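Local structure of putative hydrolase (3MCW) at residues P54-R59 against T102-L107. The protein is a putative hydrolase of the isochorismatase family, probably related to nicotinamidases, whose substrate is not established. Residues are numbered along the deposited sequence; the frame is centred on the assembly and turned at random. Where two conformers were deposited one is given.
Sequences PLIHIR and TGLEAL. With EDO (1,2-ethanediol), chain L.
Ile56 meets Leu104 and Leu107 where helix 104-111 lies on one face of the parallel sheet, a helix-on-strand layer of the alpha/beta isochorismatase fold. In that sheet strand 55-60 runs between strands 14-18 and 89-93, and helix 37-51 touches Leu55 and His57, whose side chains leave the face opposite to Ile56.

The helix is entered through an ST turn at Thr102: its OG1 accepts from Leu104 N at 3.0 Å, with an N-H...O angle of 147°, and is also hydrogen-bonded to Ala98 O. Gly103 follows at the N-cap position, and its O receives Leu107 N at 3.0 Å, a bond of the first helical turn. Leu104 then directs its side chain at the sheet. With CG anti to the backbone N (chi1 178°), it brings CD1 to 3.8 Å from Ile56 CD1, the two side chains crossing at a slant. One turn later Leu107, also with CG anti to N, comes end-on to the same methyl, its CD2 lying 3.9 Å from Ile56 CD1. The close contacts thus converge on one methyl of the strand, and all are apolar; Ile58 points to the same side but stays further off. CA atoms of Ile56 and Leu104 stay 9.3 Å apart, so side chains alone span the layer.

Beside Leu107's end of the contact lies a 1,2-ethanediol, probably from the crystallisation liquor, which Thr89 OG1 also binds. It is hydrogen-bonded to the backbone of Leu55, whose N donates to O2 at 2.9 Å, while ethanediol O1 donates to Leu55 O and rests 3.3 Å from Ile56 CG1.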
loop_
_atom_site.group_PDB
_atom_site.type_symbol
_atom_site.label_atom_id
_atom_site.label_comp_id
_atom_site.label_asym_id
_atom_site.label_seq_id
_atom_site.Cartn_x
_atom_site.Cartn_y
_atom_site.Cartn_z
ATOM N N PRO A 54 -6.054 -9.721 -22.709
ATOM C CA PRO A 54 -4.724 -9.650 -22.160
ATOM C C PRO A 54 -4.651 -10.193 -20.718
ATOM O O PRO A 54 -5.542 -9.916 -19.916
ATOM C CB PRO A 54 -4.413 -8.138 -22.192
ATOM C CG PRO A 54 -5.405 -7.497 -22.981
ATOM C CD PRO A 54 -6.581 -8.392 -23.051
ATOM N N LEU A 55 -3.569 -10.890 -20.391
ATOM C CA LEU A 55 -3.426 -11.450 -19.066
ATOM C C LEU A 55 -1.969 -11.559 -18.698
ATOM O O LEU A 55 -1.100 -11.799 -19.547
ATOM C CB LEU A 55 -4.243 -12.708 -18.838
ATOM C CG LEU A 55 -3.748 -13.892 -19.577
ATOM C CD1 LEU A 55 -2.897 -14.610 -18.664
ATOM C CD2 LEU A 55 -4.930 -14.786 -19.991
ATOM N N ILE A 56 -1.681 -11.337 -17.425
ATOM C CA ILE A 56 -0.315 -11.457 -16.878
ATOM C C ILE A 56 -0.414 -12.200 -15.543
ATOM O O ILE A 56 -1.195 -11.809 -14.653
ATOM C CB ILE A 56 0.349 -10.079 -16.666
ATOM C CG1 ILE A 56 0.534 -9.353 -18.006
ATOM C CG2 ILE A 56 1.651 -10.210 -15.910
ATOM C CD1 ILE A 56 1.011 -7.913 -17.848
ATOM N N HIS A 57 0.409 -13.228 -15.390
ATOM C CA HIS A 57 0.616 -13.907 -14.118
ATOM C C HIS A 57 1.795 -13.252 -13.411
ATOM O O HIS A 57 2.868 -13.127 -13.987
ATOM C CB HIS A 57 0.933 -15.375 -14.344
ATOM C CG HIS A 57 -0.037 -16.137 -15.151
ATOM N ND1 HIS A 57 -1.117 -16.774 -14.577
ATOM C CD2 HIS A 57 -0.087 -16.361 -16.486
ATOM C CE1 HIS A 57 -1.769 -17.382 -15.555
ATOM N NE2 HIS A 57 -1.181 -17.141 -16.727
ATOM N N ILE A 58 1.612 -12.852 -12.148
ATOM C CA ILE A 58 2.680 -12.382 -11.307
ATOM C C ILE A 58 3.090 -13.509 -10.376
ATOM O O ILE A 58 2.245 -14.139 -9.722
ATOM C CB ILE A 58 2.236 -11.138 -10.492
ATOM C CG1 ILE A 58 1.816 -9.984 -11.395
ATOM C CG2 ILE A 58 3.337 -10.727 -9.491
ATOM C CD1 ILE A 58 2.872 -9.491 -12.381
ATOM N N ARG A 59 4.385 -13.759 -10.312
ATOM C CA ARG A 59 4.979 -14.808 -9.529
ATOM C C ARG A 59 5.923 -14.202 -8.494
ATOM O O ARG A 59 6.705 -13.319 -8.842
ATOM C CB ARG A 59 5.838 -15.742 -10.449
ATOM C CG ARG A 59 6.195 -17.059 -9.861
ATOM C CD ARG A 59 7.066 -17.851 -10.797
ATOM N NE ARG A 59 8.394 -17.303 -10.925
ATOM C CZ ARG A 59 9.265 -17.643 -11.871
ATOM N NH1 ARG A 59 8.893 -18.453 -12.857
ATOM N NH2 ARG A 59 10.473 -17.122 -11.862
ATOM N N THR A 102 10.320 -4.685 -11.791
ATOM C CA THR A 102 9.871 -5.337 -12.953
ATOM C C THR A 102 9.588 -4.316 -14.007
ATOM O O THR A 102 9.576 -3.106 -13.782
ATOM C CB THR A 102 8.600 -6.126 -12.707
ATOM O OG1 THR A 102 7.513 -5.211 -12.689
ATOM C CG2 THR A 102 8.669 -6.909 -11.373
ATOM N N GLY A 103 9.330 -4.838 -15.186
ATOM C CA GLY A 103 8.928 -4.011 -16.297
ATOM C C GLY A 103 7.427 -3.852 -16.399
ATOM O O GLY A 103 6.920 -3.604 -17.500
ATOM N N LEU A 104 6.685 -3.995 -15.292
ATOM C CA LEU A 104 5.236 -4.084 -15.473
ATOM C C LEU A 104 4.625 -2.800 -15.981
ATOM O O LEU A 104 3.833 -2.808 -16.931
ATOM C CB LEU A 104 4.562 -4.537 -14.168
ATOM C CG LEU A 104 3.027 -4.628 -14.205
ATOM C CD1 LEU A 104 2.507 -5.611 -15.244
ATOM C CD2 LEU A 104 2.492 -4.973 -12.819
ATOM N N GLU A 105 4.932 -1.684 -15.328
ATOM C CA GLU A 105 4.310 -0.431 -15.722
ATOM C C GLU A 105 4.600 -0.079 -17.191
ATOM O O GLU A 105 3.688 0.274 -17.952
ATOM C CB GLU A 105 4.733 0.737 -14.825
ATOM C CG GLU A 105 4.032 2.024 -15.194
ATOM C CD GLU A 105 4.463 3.243 -14.395
ATOM O OE1 GLU A 105 5.366 3.137 -13.547
ATOM O OE2 GLU A 105 3.872 4.311 -14.636
ATOM N N ALA A 106 5.872 -0.200 -17.582
ATOM C CA ALA A 106 6.221 0.142 -18.958
ATOM C C ALA A 106 5.528 -0.778 -19.966
ATOM O O ALA A 106 5.125 -0.342 -21.041
ATOM C CB ALA A 106 7.738 0.130 -19.134
ATOM N N LEU A 107 5.416 -2.063 -19.644
ATOM C CA LEU A 107 4.739 -3.006 -20.526
ATOM C C LEU A 107 3.269 -2.631 -20.691
ATOM O O LEU A 107 2.718 -2.632 -21.799
ATOM C CB LEU A 107 4.894 -4.436 -19.954
ATOM C CG LEU A 107 4.159 -5.499 -20.746
ATOM C CD1 LEU A 107 4.781 -5.679 -22.120
ATOM C CD2 LEU A 107 4.101 -6.815 -19.956
HETATM C C1 EDO L . -0.228 -9.592 -22.104
HETATM O O1 EDO L . 0.415 -10.377 -21.134
HETATM C C2 EDO L . -0.707 -10.547 -23.170
HETATM O O2 EDO L . -1.846 -11.278 -22.687
#